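Local coordinates for putative ABC transporter, ATP-binding protein ComA (Streptococcus mutans, PDB 3K8U) that is a putative ABC-transporter ATP-binding protein, represented here by its C39-family peptidase domain, an antiparallel sheet packed with helices as in papain-like folds, at residues C17-L22 against S42-Q47; K27-N32 against L61-R66; A70-F75 against M122-F127; V86-I89 against Q95-Y98. All blocks are in the same frame, centred on the assembly; numbering follows the deposited sequence.

Interaction 1 (C17-L22 against S42-Q47); sequences CGPAVL and SKTNKQ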
loop_
_atom_site.group_PDB
_atom_site.type_symbol
_atom_site.label_atom_id
_atom_site.label_comp_id
_atom_site.label_asym_id
_atom_site.label_seq_id
_atom_site.Cartn_x
_atom_site.Cartn_y
_atom_site.Cartn_z
ATOM N N CYS A 17 6.934 -6.537 1.436
ATOM C CA CYS A 17 5.974 -5.471 1.719
ATOM C C CYS A 17 5.123 -5.121 0.495
ATOM O O CYS A 17 3.923 -4.869 0.625
ATOM C CB CYS A 17 6.668 -4.216 2.251
ATOM S SG CYS A 17 5.504 -3.093 3.054
ATOM N N GLY A 18 5.748 -5.115 -0.682
ATOM C CA GLY A 18 5.041 -4.812 -1.920
ATOM C C GLY A 18 3.956 -5.836 -2.196
ATOM O O GLY A 18 2.796 -5.478 -2.441
ATOM N N PRO A 19 4.317 -7.128 -2.239
ATOM C CA PRO A 19 3.334 -8.186 -2.484
ATOM C C PRO A 19 2.204 -8.114 -1.455
ATOM O O PRO A 19 1.037 -8.305 -1.794
ATOM C CB PRO A 19 4.166 -9.455 -2.305
ATOM C CG PRO A 19 5.485 -9.057 -2.846
ATOM C CD PRO A 19 5.690 -7.665 -2.282
ATOM N N ALA A 20 2.553 -7.802 -0.205
ATOM C CA ALA A 20 1.569 -7.708 0.874
ATOM C C ALA A 20 0.527 -6.609 0.686
ATOM O O ALA A 20 -0.667 -6.867 0.848
ATOM C CB ALA A 20 2.262 -7.558 2.223
ATOM N N VAL A 21 0.956 -5.384 0.371
ATOM C CA VAL A 21 -0.018 -4.307 0.171
ATOM C C VAL A 21 -0.898 -4.578 -1.046
ATOM O O VAL A 21 -2.092 -4.292 -1.020
ATOM C CB VAL A 21 0.627 -2.884 0.076
ATOM C CG1 VAL A 21 1.336 -2.553 1.382
ATOM C CG2 VAL A 21 1.578 -2.776 -1.108
ATOM N N LEU A 22 -0.322 -5.167 -2.093
ATOM C CA LEU A 22 -1.095 -5.481 -3.289
ATOM C C LEU A 22 -2.145 -6.544 -2.959
ATOM O O LEU A 22 -3.304 -6.422 -3.358
ATOM C CB LEU A 22 -0.184 -5.950 -4.429
ATOM C CG LEU A 22 -0.873 -6.322 -5.750
ATOM C CD1 LEU A 22 -1.753 -5.178 -6.239
ATOM C CD2 LEU A 22 0.173 -6.678 -6.794
ATOM N N SER A 42 5.271 -9.339 -9.379
ATOM C CA SER A 42 5.802 -7.986 -9.213
ATOM C C SER A 42 7.319 -7.894 -9.370
ATOM O O SER A 42 7.899 -6.825 -9.180
ATOM C CB SER A 42 5.389 -7.425 -7.849
ATOM O OG SER A 42 5.914 -8.215 -6.798
ATOM N N LYS A 43 7.957 -9.019 -9.698
ATOM C CA LYS A 43 9.409 -9.082 -9.877
ATOM C C LYS A 43 10.168 -8.658 -8.614
ATOM O O LYS A 43 11.244 -8.056 -8.684
ATOM C CB LYS A 43 9.838 -8.228 -11.081
ATOM C CG LYS A 43 9.306 -8.740 -12.417
ATOM C CD LYS A 43 9.716 -7.833 -13.570
ATOM C CE LYS A 43 9.342 -8.438 -14.920
ATOM N NZ LYS A 43 7.880 -8.720 -15.039
ATOM N N THR A 44 9.595 -8.987 -7.459
ATOM C CA THR A 44 10.188 -8.658 -6.166
ATOM C C THR A 44 11.497 -9.412 -5.938
ATOM O O THR A 44 11.560 -10.625 -6.124
ATOM C CB THR A 44 9.212 -9.001 -5.020
ATOM O OG1 THR A 44 8.017 -8.228 -5.166
ATOM C CG2 THR A 44 9.834 -8.711 -3.663
ATOM N N ASN A 45 12.540 -8.681 -5.555
ATOM C CA ASN A 45 13.842 -9.284 -5.286
ATOM C C ASN A 45 14.245 -9.072 -3.826
ATOM O O ASN A 45 13.411 -8.698 -2.998
ATOM C CB ASN A 45 14.914 -8.732 -6.241
ATOM C CG ASN A 45 15.032 -7.214 -6.195
ATOM O OD1 ASN A 45 14.842 -6.588 -5.152
ATOM N ND2 ASN A 45 15.368 -6.617 -7.334
ATOM N N LYS A 46 15.518 -9.313 -3.518
ATOM C CA LYS A 46 16.044 -9.152 -2.161
ATOM C C LYS A 46 15.784 -7.755 -1.592
ATOM O O LYS A 46 15.434 -7.610 -0.419
ATOM C CB LYS A 46 17.549 -9.445 -2.140
ATOM C CG LYS A 46 18.212 -9.223 -0.784
ATOM C CD LYS A 46 19.727 -9.340 -0.876
ATOM C CE LYS A 46 20.401 -8.900 0.419
ATOM N NZ LYS A 46 20.017 -9.746 1.585
ATOM N N GLN A 47 15.959 -6.733 -2.430
ATOM C CA GLN A 47 15.745 -5.346 -2.020
ATOM C C GLN A 47 14.267 -4.988 -1.844
ATOM O O GLN A 47 13.939 -3.973 -1.225
ATOM C CB GLN A 47 16.389 -4.390 -3.026
ATOM C CG GLN A 47 17.902 -4.503 -3.112
ATOM C CD GLN A 47 18.498 -3.526 -4.105
ATOM O OE1 GLN A 47 18.663 -2.342 -3.807
ATOM N NE2 GLN A 47 18.822 -4.016 -5.296
#
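Pro19, in the first turn of helix 17-28, meets Thr44 and, more loosely, Ser42 in the loop that leaves helix 35-41. The contact runs from the rim of the proline ring to hydroxyl oxygens: Pro19 CG lies 3.5 Å from Thr44 OG1, while Pro19 CD lies 3.7 Å from that same oxygen. Ser42 OG is a more distant neighbour, 4.1 Å from Pro19 CG. With no N-H to offer, the proline loses nothing in this first helical turn and presents its apolar CG-CD edge to the loop 42-47. The threonine hydroxyl is brought to it by rotation about CA-CB: OG1 lies opposite the carbonyl carbon (chi1 -61°), and CG2 takes the place opposite the backbone N. Ser42 carries its OG in the crowded position between backbone N and carbonyl carbon (chi1 61°), which sets it 2.7 Å from Thr44 OG1. The two oxygens thus sit close together off the CG/CD corner of the proline, and each has polar company beyond it: Ser42 OG hydrogen-bonds the carbonyl O of Leu38, and Thr44 OG1 hydrogen-bonds Thr49 OG1. Between them Lys43 has positive phi (59°) and ends the preceding helix in a Schellman motif, a reversal that lets the serine and threonine CB atoms both point to helix 17-28. The proline is wedged among Ile35 and Leu38 of helix 35-41 and Thr49 of the loop, while Leu22, one turn on, packs on Leu38 and on helix 51-60, and Val21 packs on strand 93-104.

Interaction 2 (K27-N32 against L61-R66); sequences KHYGSN and LGFETR
A helix end and the start of an edge strand come together where Tyr29, just past helix 17-28, touches Phe63, the first residue of strand 63-69. Each of the two aromatics adjoins a glycine of positive phi that closes a helix in a Schellman motif: Gly30 follows Tyr29, and Gly62 precedes Phe63. In the first of these turns, Gly30 N bonds back to Lys27 O at 3.1 Å. Phe63 CE1 does the touching, 3.7 Å from Tyr29 CD2, with Tyr29 CB at 4.1 Å. The rings meet obliquely, their planes inclined at 49° and their centroids 5.9 Å apart. Both residues hold CG beside their own backbone N (chi1 -66° in Tyr29, -75° in Phe63), which sends the two side chains into the space between the segments. On the other side of the tyrosine plane from Phe63 CE1, the ring is roofed by its sequence neighbour, His28 ND1 standing 3.5 Å above its centre. Phe63 is buried and Tyr29 only partly so; Pro140 of strand 134-140 packs against both. Backbone pairing of Glu64 with Ala139 ties the strand to that same neighbour. The turn that ends helix 17-28 thus packs by apolar contact on an outermost strand of the antiparallel sheet, consistent with the helix-plus-sheet build of papain-like peptidases.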
loop_
_atom_site.group_PDB
_atom_site.type_symbol
_atom_site.label_atom_id
_atom_site.label_comp_id
_atom_site.label_asym_id
_atom_site.label_seq_id
_atom_site.Cartn_x
_atom_site.Cartn_y
_atom_site.Cartn_z
ATOM N N LYS A 27 -7.710 -8.063 -1.972
ATOM C CA LYS A 27 -8.641 -8.736 -1.072
ATOM C C LYS A 27 -9.867 -7.866 -0.793
ATOM O O LYS A 27 -10.971 -8.380 -0.598
ATOM C CB LYS A 27 -7.940 -9.115 0.237
ATOM C CG LYS A 27 -8.718 -10.102 1.091
ATOM C CD LYS A 27 -7.885 -10.630 2.247
ATOM C CE LYS A 27 -8.639 -11.718 3.002
ATOM N NZ LYS A 27 -7.828 -12.326 4.095
ATOM N N HIS A 28 -9.667 -6.549 -0.768
ATOM C CA HIS A 28 -10.765 -5.613 -0.540
ATOM C C HIS A 28 -11.780 -5.744 -1.675
ATOM O O HIS A 28 -12.988 -5.678 -1.451
ATOM C CB HIS A 28 -10.246 -4.173 -0.471
ATOM C CG HIS A 28 -11.332 -3.141 -0.448
ATOM N ND1 HIS A 28 -11.717 -2.441 -1.571
ATOM C CD2 HIS A 28 -12.127 -2.704 0.557
ATOM C CE1 HIS A 28 -12.701 -1.617 -1.259
ATOM N NE2 HIS A 28 -12.969 -1.757 0.026
ATOM N N TYR A 29 -11.274 -5.956 -2.888
ATOM C CA TYR A 29 -12.120 -6.105 -4.064
ATOM C C TYR A 29 -12.562 -7.549 -4.330
ATOM O O TYR A 29 -12.957 -7.892 -5.446
ATOM C CB TYR A 29 -11.427 -5.509 -5.290
ATOM C CG TYR A 29 -11.244 -4.009 -5.199
ATOM C CD1 TYR A 29 -12.346 -3.155 -5.173
ATOM C CD2 TYR A 29 -9.971 -3.444 -5.131
ATOM C CE1 TYR A 29 -12.187 -1.775 -5.083
ATOM C CE2 TYR A 29 -9.801 -2.063 -5.038
ATOM C CZ TYR A 29 -10.912 -1.237 -5.014
ATOM O OH TYR A 29 -10.752 0.127 -4.921
ATOM N N GLY A 30 -12.477 -8.391 -3.302
ATOM C CA GLY A 30 -12.907 -9.777 -3.421
ATOM C C GLY A 30 -11.948 -10.824 -3.962
ATOM O O GLY A 30 -12.300 -12.006 -3.996
ATOM N N SER A 31 -10.758 -10.415 -4.394
ATOM C CA SER A 31 -9.778 -11.361 -4.932
ATOM C C SER A 31 -8.700 -11.720 -3.914
ATOM O O SER A 31 -8.153 -10.847 -3.241
ATOM C CB SER A 31 -9.122 -10.797 -6.193
ATOM O OG SER A 31 -10.063 -10.633 -7.237
ATOM N N ASN A 32 -8.404 -13.011 -3.797
ATOM C CA ASN A 32 -7.384 -13.477 -2.865
ATOM C C ASN A 32 -6.185 -14.078 -3.591
ATOM O O ASN A 32 -6.302 -15.101 -4.273
ATOM C CB ASN A 32 -7.971 -14.485 -1.871
ATOM C CG ASN A 32 -8.809 -13.822 -0.789
ATOM O OD1 ASN A 32 -9.700 -13.019 -1.075
ATOM N ND2 ASN A 32 -8.521 -14.154 0.466
ATOM N N LEU A 61 -3.251 -8.439 -12.905
ATOM C CA LEU A 61 -4.364 -8.963 -12.123
ATOM C C LEU A 61 -5.705 -8.434 -12.628
ATOM O O LEU A 61 -6.756 -8.796 -12.102
ATOM C CB LEU A 61 -4.201 -8.606 -10.646
ATOM C CG LEU A 61 -3.001 -9.163 -9.878
ATOM C CD1 LEU A 61 -3.034 -8.633 -8.455
ATOM C CD2 LEU A 61 -3.022 -10.684 -9.884
ATOM N N GLY A 62 -5.658 -7.567 -13.636
ATOM C CA GLY A 62 -6.874 -7.004 -14.198
ATOM C C GLY A 62 -7.355 -5.739 -13.510
ATOM O O GLY A 62 -8.544 -5.428 -13.537
ATOM N N PHE A 63 -6.437 -5.013 -12.877
ATOM C CA PHE A 63 -6.789 -3.774 -12.193
ATOM C C PHE A 63 -6.343 -2.560 -12.990
ATOM O O PHE A 63 -5.292 -2.577 -13.631
ATOM C CB PHE A 63 -6.135 -3.703 -10.806
ATOM C CG PHE A 63 -6.779 -4.582 -9.777
ATOM C CD1 PHE A 63 -7.911 -4.157 -9.093
ATOM C CD2 PHE A 63 -6.247 -5.831 -9.481
ATOM C CE1 PHE A 63 -8.504 -4.964 -8.125
ATOM C CE2 PHE A 63 -6.832 -6.644 -8.517
ATOM C CZ PHE A 63 -7.962 -6.211 -7.838
ATOM N N GLU A 64 -7.171 -1.523 -12.980
ATOM C CA GLU A 64 -6.839 -0.271 -13.644
ATOM C C GLU A 64 -5.988 0.437 -12.589
ATOM O O GLU A 64 -6.398 0.547 -11.434
ATOM C CB GLU A 64 -8.105 0.533 -13.936
ATOM C CG GLU A 64 -7.851 1.821 -14.699
ATOM C CD GLU A 64 -9.129 2.564 -15.036
ATOM O OE1 GLU A 64 -9.376 3.632 -14.432
ATOM O OE2 GLU A 64 -9.885 2.083 -15.908
ATOM N N THR A 65 -4.797 0.881 -12.971
ATOM C CA THR A 65 -3.901 1.517 -12.011
ATOM C C THR A 65 -3.434 2.907 -12.404
ATOM O O THR A 65 -3.387 3.253 -13.583
ATOM C CB THR A 65 -2.626 0.669 -11.803
ATOM O OG1 THR A 65 -1.773 0.803 -12.948
ATOM C CG2 THR A 65 -2.975 -0.797 -11.627
ATOM N N ARG A 66 -3.075 3.691 -11.393
ATOM C CA ARG A 66 -2.539 5.029 -11.597
ATOM C C ARG A 66 -1.629 5.369 -10.425
ATOM O O ARG A 66 -1.919 5.016 -9.279
ATOM C CB ARG A 66 -3.646 6.079 -11.769
ATOM C CG ARG A 66 -4.458 6.421 -10.535
ATOM C CD ARG A 66 -5.519 7.463 -10.892
ATOM N NE ARG A 66 -6.263 7.938 -9.729
ATOM C CZ ARG A 66 -7.365 7.367 -9.251
ATOM N NH1 ARG A 66 -7.873 6.288 -9.835
ATOM N NH2 ARG A 66 -7.948 7.867 -8.170
#

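Interaction 3 (A70-F75 against M122-F127); sequences ADMTLF and MSKERF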
loop_
_atom_site.group_PDB
_atom_site.type_symbol
_atom_site.label_atom_id
_atom_site.label_comp_id
_atom_site.label_asym_id
_atom_site.label_seq_id
_atom_site.Cartn_x
_atom_site.Cartn_y
_atom_site.Cartn_z
ATOM N N ALA A 70 1.426 13.089 -4.610
ATOM C CA ALA A 70 0.480 13.925 -3.888
ATOM C C ALA A 70 1.059 14.509 -2.613
ATOM O O ALA A 70 2.242 14.359 -2.329
ATOM C CB ALA A 70 -0.769 13.108 -3.570
ATOM N N ASP A 71 0.216 15.225 -1.876
ATOM C CA ASP A 71 0.608 15.821 -0.606
ATOM C C ASP A 71 -0.527 15.571 0.390
ATOM O O ASP A 71 -1.545 14.977 0.035
ATOM C CB ASP A 71 0.914 17.317 -0.765
ATOM C CG ASP A 71 -0.227 18.088 -1.400
ATOM O OD1 ASP A 71 -1.336 18.073 -0.837
ATOM O OD2 ASP A 71 -0.016 18.705 -2.465
ATOM N N MET A 72 -0.383 16.061 1.614
ATOM C CA MET A 72 -1.403 15.820 2.633
ATOM C C MET A 72 -2.810 16.384 2.407
ATOM O O MET A 72 -3.757 15.929 3.046
ATOM C CB MET A 72 -0.875 16.190 4.020
ATOM C CG MET A 72 0.306 15.329 4.476
ATOM S SD MET A 72 -0.055 13.549 4.599
ATOM C CE MET A 72 -1.077 13.514 6.070
ATOM N N THR A 73 -2.970 17.327 1.476
ATOM C CA THR A 73 -4.299 17.887 1.203
ATOM C C THR A 73 -5.183 16.812 0.580
ATOM O O THR A 73 -6.405 16.934 0.542
ATOM C CB THR A 73 -4.249 19.096 0.240
ATOM O OG1 THR A 73 -3.848 18.656 -1.062
ATOM C CG2 THR A 73 -3.289 20.155 0.751
ATOM N N LEU A 74 -4.547 15.749 0.093
ATOM C CA LEU A 74 -5.254 14.629 -0.506
ATOM C C LEU A 74 -6.321 14.108 0.454
ATOM O O LEU A 74 -7.442 13.806 0.051
ATOM C CB LEU A 74 -4.255 13.508 -0.817
ATOM C CG LEU A 74 -4.788 12.239 -1.472
ATOM C CD1 LEU A 74 -5.280 12.556 -2.886
ATOM C CD2 LEU A 74 -3.692 11.180 -1.501
ATOM N N PHE A 75 -5.987 14.079 1.742
ATOM C CA PHE A 75 -6.901 13.573 2.756
ATOM C C PHE A 75 -8.061 14.490 3.134
ATOM O O PHE A 75 -8.975 14.080 3.859
ATOM C CB PHE A 75 -6.099 13.107 3.978
ATOM C CG PHE A 75 -5.050 12.090 3.634
ATOM C CD1 PHE A 75 -5.415 10.787 3.295
ATOM C CD2 PHE A 75 -3.707 12.447 3.568
ATOM C CE1 PHE A 75 -4.460 9.860 2.888
ATOM C CE2 PHE A 75 -2.742 11.527 3.162
ATOM C CZ PHE A 75 -3.121 10.227 2.818
ATOM N N MET A 122 -2.535 6.400 12.667
ATOM C CA MET A 122 -1.267 7.124 12.634
ATOM C C MET A 122 -1.565 8.610 12.481
ATOM O O MET A 122 -2.420 8.994 11.683
ATOM C CB MET A 122 -0.411 6.645 11.451
ATOM C CG MET A 122 0.977 7.279 11.376
ATOM S SD MET A 122 2.012 6.636 10.020
ATOM C CE MET A 122 2.510 5.038 10.708
ATOM N N SER A 123 -0.866 9.445 13.244
ATOM C CA SER A 123 -1.086 10.883 13.156
ATOM C C SER A 123 -0.690 11.355 11.762
ATOM O O SER A 123 0.200 10.776 11.130
ATOM C CB SER A 123 -0.259 11.632 14.204
ATOM O OG SER A 123 1.122 11.586 13.900
ATOM N N LYS A 124 -1.379 12.378 11.269
ATOM C CA LYS A 124 -1.072 12.917 9.949
ATOM C C LYS A 124 0.353 13.465 9.909
ATOM O O LYS A 124 1.018 13.387 8.880
ATOM C CB LYS A 124 -2.097 13.980 9.552
ATOM C CG LYS A 124 -3.453 13.379 9.199
ATOM C CD LYS A 124 -4.506 14.423 8.901
ATOM C CE LYS A 124 -5.802 13.742 8.477
ATOM N NZ LYS A 124 -6.962 14.665 8.460
ATOM N N GLU A 125 0.834 13.949 11.053
ATOM C CA GLU A 125 2.186 14.497 11.179
ATOM C C GLU A 125 3.238 13.414 10.954
ATOM O O GLU A 125 4.191 13.609 10.202
ATOM C CB GLU A 125 2.391 15.072 12.582
ATOM C CG GLU A 125 3.114 16.403 12.617
ATOM C CD GLU A 125 2.166 17.584 12.490
ATOM O OE1 GLU A 125 2.405 18.613 13.161
ATOM O OE2 GLU A 125 1.179 17.483 11.730
ATOM N N ARG A 126 3.074 12.289 11.647
ATOM C CA ARG A 126 3.994 11.156 11.541
ATOM C C ARG A 126 4.007 10.622 10.112
ATOM O O ARG A 126 5.072 10.386 9.533
ATOM C CB ARG A 126 3.557 10.033 12.488
ATOM C CG ARG A 126 4.410 8.769 12.411
ATOM C CD ARG A 126 5.620 8.849 13.323
ATOM N NE ARG A 126 5.220 8.912 14.728
ATOM C CZ ARG A 126 6.020 8.637 15.754
ATOM N NH1 ARG A 126 7.278 8.274 15.545
ATOM N NH2 ARG A 126 5.558 8.727 16.994
ATOM N N PHE A 127 2.815 10.414 9.562
ATOM C CA PHE A 127 2.676 9.905 8.204
ATOM C C PHE A 127 3.358 10.835 7.196
ATOM O O PHE A 127 4.105 10.385 6.328
ATOM C CB PHE A 127 1.202 9.751 7.849
ATOM C CG PHE A 127 0.970 9.211 6.472
ATOM C CD1 PHE A 127 1.090 7.850 6.219
ATOM C CD2 PHE A 127 0.632 10.063 5.425
ATOM C CE1 PHE A 127 0.877 7.343 4.940
ATOM C CE2 PHE A 127 0.418 9.567 4.149
ATOM C CZ PHE A 127 0.540 8.205 3.904
HETATM O O HOH W 1 -8.957 14.025 6.778
#
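Met72 and Phe75 belong to the 3-10 turn 72-75; Met72 meets Lys124 and Phe127 of the helix that starts after strand 120-123, and Phe75 meets Phe127. The dense part is apolar. Met72 SD lies in the plane of the Phe127 ring, at its edge, 3.6 Å from CD2: a Met-aromatic contact made at the rim. The methionine is bent at chi2 and chi3 (-60° and -73°), so its methyl swings on to Lys124, with Met72 CE 3.7 Å from Lys124 CB. Beside this, Phe75 CZ comes within 3.8 Å of Phe127 CE2, the ring planes 83° apart. Leu108 packs on all four of these side chains. An Asx turn opens the 3-10 segment, Asp71 OD1 accepting from Thr73 N at 2.9 Å; Ser123 is the N-cap of helix 124-130 and accepts from Arg126 N through OG at 3.1 Å. The other side is looser and wet. From CG onward the lysine is extended and carries NZ toward the backbone of Phe75, where a water bridges Lys124 NZ, at 2.7 Å, to Phe75 O, at 2.9 Å. The ammonium also donates to the backbone O of Asn105.

Interaction 4 (V86-I89 against Q95-Y98); sequences VHVI and QHYY
His87 and Tyr97 lie opposite each other in a non-hydrogen-bonded pair of the hairpin, their rings in an offset stack with planes 27° apart and centroids separated by 5.0 Å. The histidine swings away from its own N (chi1 -176°) and lays CD2 over the rim of the tyrosine face. Its edge meets the opposite backbone in plane, His87 CD2 being 3.2 Å from His96 O. Polar partners beyond the stack fix both rings: His87 NE2 bonds Leu94 O, and Tyr97 OH bonds Thr49 O. On the reverse face of the sheet a methyl replaces a ring. Val88 CG2 stands almost exactly over the centre of the Tyr98 ring, 7° off its normal, a CH-pi contact, while Val88 CG1 sits 3.7 Å from Tyr98 CD2. The same CG2 also abuts the His96 ring at its edge, 4.0 Å from CD2. Val86 adds CG2 at 3.8 Å from Tyr98 CB. Far ends of these side chains are held too, Tyr98 OH by Glu130 and His96 NE2 by Asp112. Down the middle, Val86 and Tyr98 exchange a pair of bonds, N to O both ways, each 3.0 Å long, and Val88 N donates to His96 O. Buried and twisted, this is the antiparallel hairpin 84-90/93-104 of the central sheet; with Cys17 SG close to the His96 ring and Asp112 behind it, the geometry is consistent with the Cys-His-Asp triad of C39 peptidases, members of the papain-like clan.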
loop_
_atom_site.group_PDB
_atom_site.type_symbol
_atom_site.label_atom_id
_atom_site.label_comp_id
_atom_site.label_asym_id
_atom_site.label_seq_id
_atom_site.Cartn_x
_atom_site.Cartn_y
_atom_site.Cartn_z
ATOM N N VAL A 86 0.615 3.565 -0.538
ATOM C CA VAL A 86 1.562 4.678 -0.439
ATOM C C VAL A 86 2.967 4.176 -0.144
ATOM O O VAL A 86 3.147 3.136 0.499
ATOM C CB VAL A 86 1.169 5.721 0.651
ATOM C CG1 VAL A 86 -0.104 6.452 0.248
ATOM C CG2 VAL A 86 1.002 5.053 2.016
ATOM N N HIS A 87 3.958 4.920 -0.625
ATOM C CA HIS A 87 5.362 4.584 -0.415
ATOM C C HIS A 87 5.854 5.393 0.781
ATOM O O HIS A 87 5.752 6.627 0.796
ATOM C CB HIS A 87 6.172 4.939 -1.671
ATOM C CG HIS A 87 7.616 4.543 -1.605
ATOM N ND1 HIS A 87 8.583 5.137 -2.388
ATOM C CD2 HIS A 87 8.258 3.618 -0.853
ATOM C CE1 HIS A 87 9.758 4.595 -2.120
ATOM N NE2 HIS A 87 9.588 3.672 -1.192
ATOM N N VAL A 88 6.358 4.699 1.797
ATOM C CA VAL A 88 6.854 5.366 3.000
ATOM C C VAL A 88 8.272 4.930 3.318
ATOM O O VAL A 88 8.616 3.755 3.166
ATOM C CB VAL A 88 5.955 5.085 4.231
ATOM C CG1 VAL A 88 4.579 5.707 4.034
ATOM C CG2 VAL A 88 5.821 3.573 4.463
ATOM N N ILE A 89 9.105 5.887 3.721
ATOM C CA ILE A 89 10.491 5.590 4.070
ATOM C C ILE A 89 10.549 5.365 5.580
ATOM O O ILE A 89 10.171 6.236 6.359
ATOM C CB ILE A 89 11.445 6.761 3.705
ATOM C CG1 ILE A 89 11.255 7.173 2.243
ATOM C CG2 ILE A 89 12.899 6.364 3.969
ATOM C CD1 ILE A 89 11.632 6.105 1.224
ATOM N N GLN A 95 11.992 0.631 0.489
ATOM C CA GLN A 95 10.920 0.001 -0.275
ATOM C C GLN A 95 9.803 -0.541 0.620
ATOM O O GLN A 95 9.415 -1.709 0.529
ATOM C CB GLN A 95 11.473 -1.118 -1.171
ATOM C CG GLN A 95 12.451 -0.649 -2.246
ATOM C CD GLN A 95 11.786 0.128 -3.374
ATOM O OE1 GLN A 95 10.683 0.663 -3.223
ATOM N NE2 GLN A 95 12.457 0.184 -4.519
ATOM N N HIS A 96 9.301 0.312 1.504
ATOM C CA HIS A 96 8.216 -0.075 2.393
ATOM C C HIS A 96 6.957 0.654 1.933
ATOM O O HIS A 96 7.034 1.772 1.422
ATOM C CB HIS A 96 8.534 0.282 3.848
ATOM C CG HIS A 96 7.724 -0.493 4.838
ATOM N ND1 HIS A 96 8.040 -1.784 5.207
ATOM C CD2 HIS A 96 6.588 -0.179 5.505
ATOM C CE1 HIS A 96 7.132 -2.233 6.054
ATOM N NE2 HIS A 96 6.241 -1.279 6.252
ATOM N N TYR A 97 5.802 0.014 2.097
ATOM C CA TYR A 97 4.534 0.607 1.683
ATOM C C TYR A 97 3.462 0.350 2.725
ATOM O O TYR A 97 3.565 -0.592 3.508
ATOM C CB TYR A 97 4.045 -0.017 0.362
ATOM C CG TYR A 97 5.002 0.112 -0.801
ATOM C CD1 TYR A 97 4.875 1.150 -1.720
ATOM C CD2 TYR A 97 6.044 -0.801 -0.975
ATOM C CE1 TYR A 97 5.768 1.283 -2.782
ATOM C CE2 TYR A 97 6.937 -0.679 -2.028
ATOM C CZ TYR A 97 6.796 0.363 -2.925
ATOM O OH TYR A 97 7.692 0.490 -3.961
ATOM N N TYR A 98 2.430 1.186 2.712
ATOM C CA TYR A 98 1.282 1.032 3.604
ATOM C C TYR A 98 0.047 1.032 2.727
ATOM O O TYR A 98 0.074 1.486 1.578
ATOM C CB TYR A 98 1.070 2.248 4.514
ATOM C CG TYR A 98 2.076 2.540 5.597
ATOM C CD1 TYR A 98 2.928 1.558 6.095
ATOM C CD2 TYR A 98 2.143 3.819 6.152
ATOM C CE1 TYR A 98 3.824 1.844 7.126
ATOM C CE2 TYR A 98 3.029 4.117 7.176
ATOM C CZ TYR A 98 3.865 3.131 7.660
ATOM O OH TYR A 98 4.732 3.442 8.679
#

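Interactions 1 and 4 are buried, whereas 2 and 3 are partly exposed and lie on opposite sides of the chain's centre, about 24 Å apart between centres. Helix 17-28 serves both interaction 1, at its start, and interaction 2, at its end; Leu22 and Leu61 pack where these two touch. Interaction 4 alone is built on backbone hydrogen bonds, being strand on strand. The others join segments through side chains: hydroxyls against a proline in 1, two rings in 2, sulfur and rings plus a bridging water in 3. Phe127 of interaction 3 packs on Val86, Val88 and Tyr98 of interaction 4, while Cys17 and Val21 of helix 17-28 reach its segment 95-98.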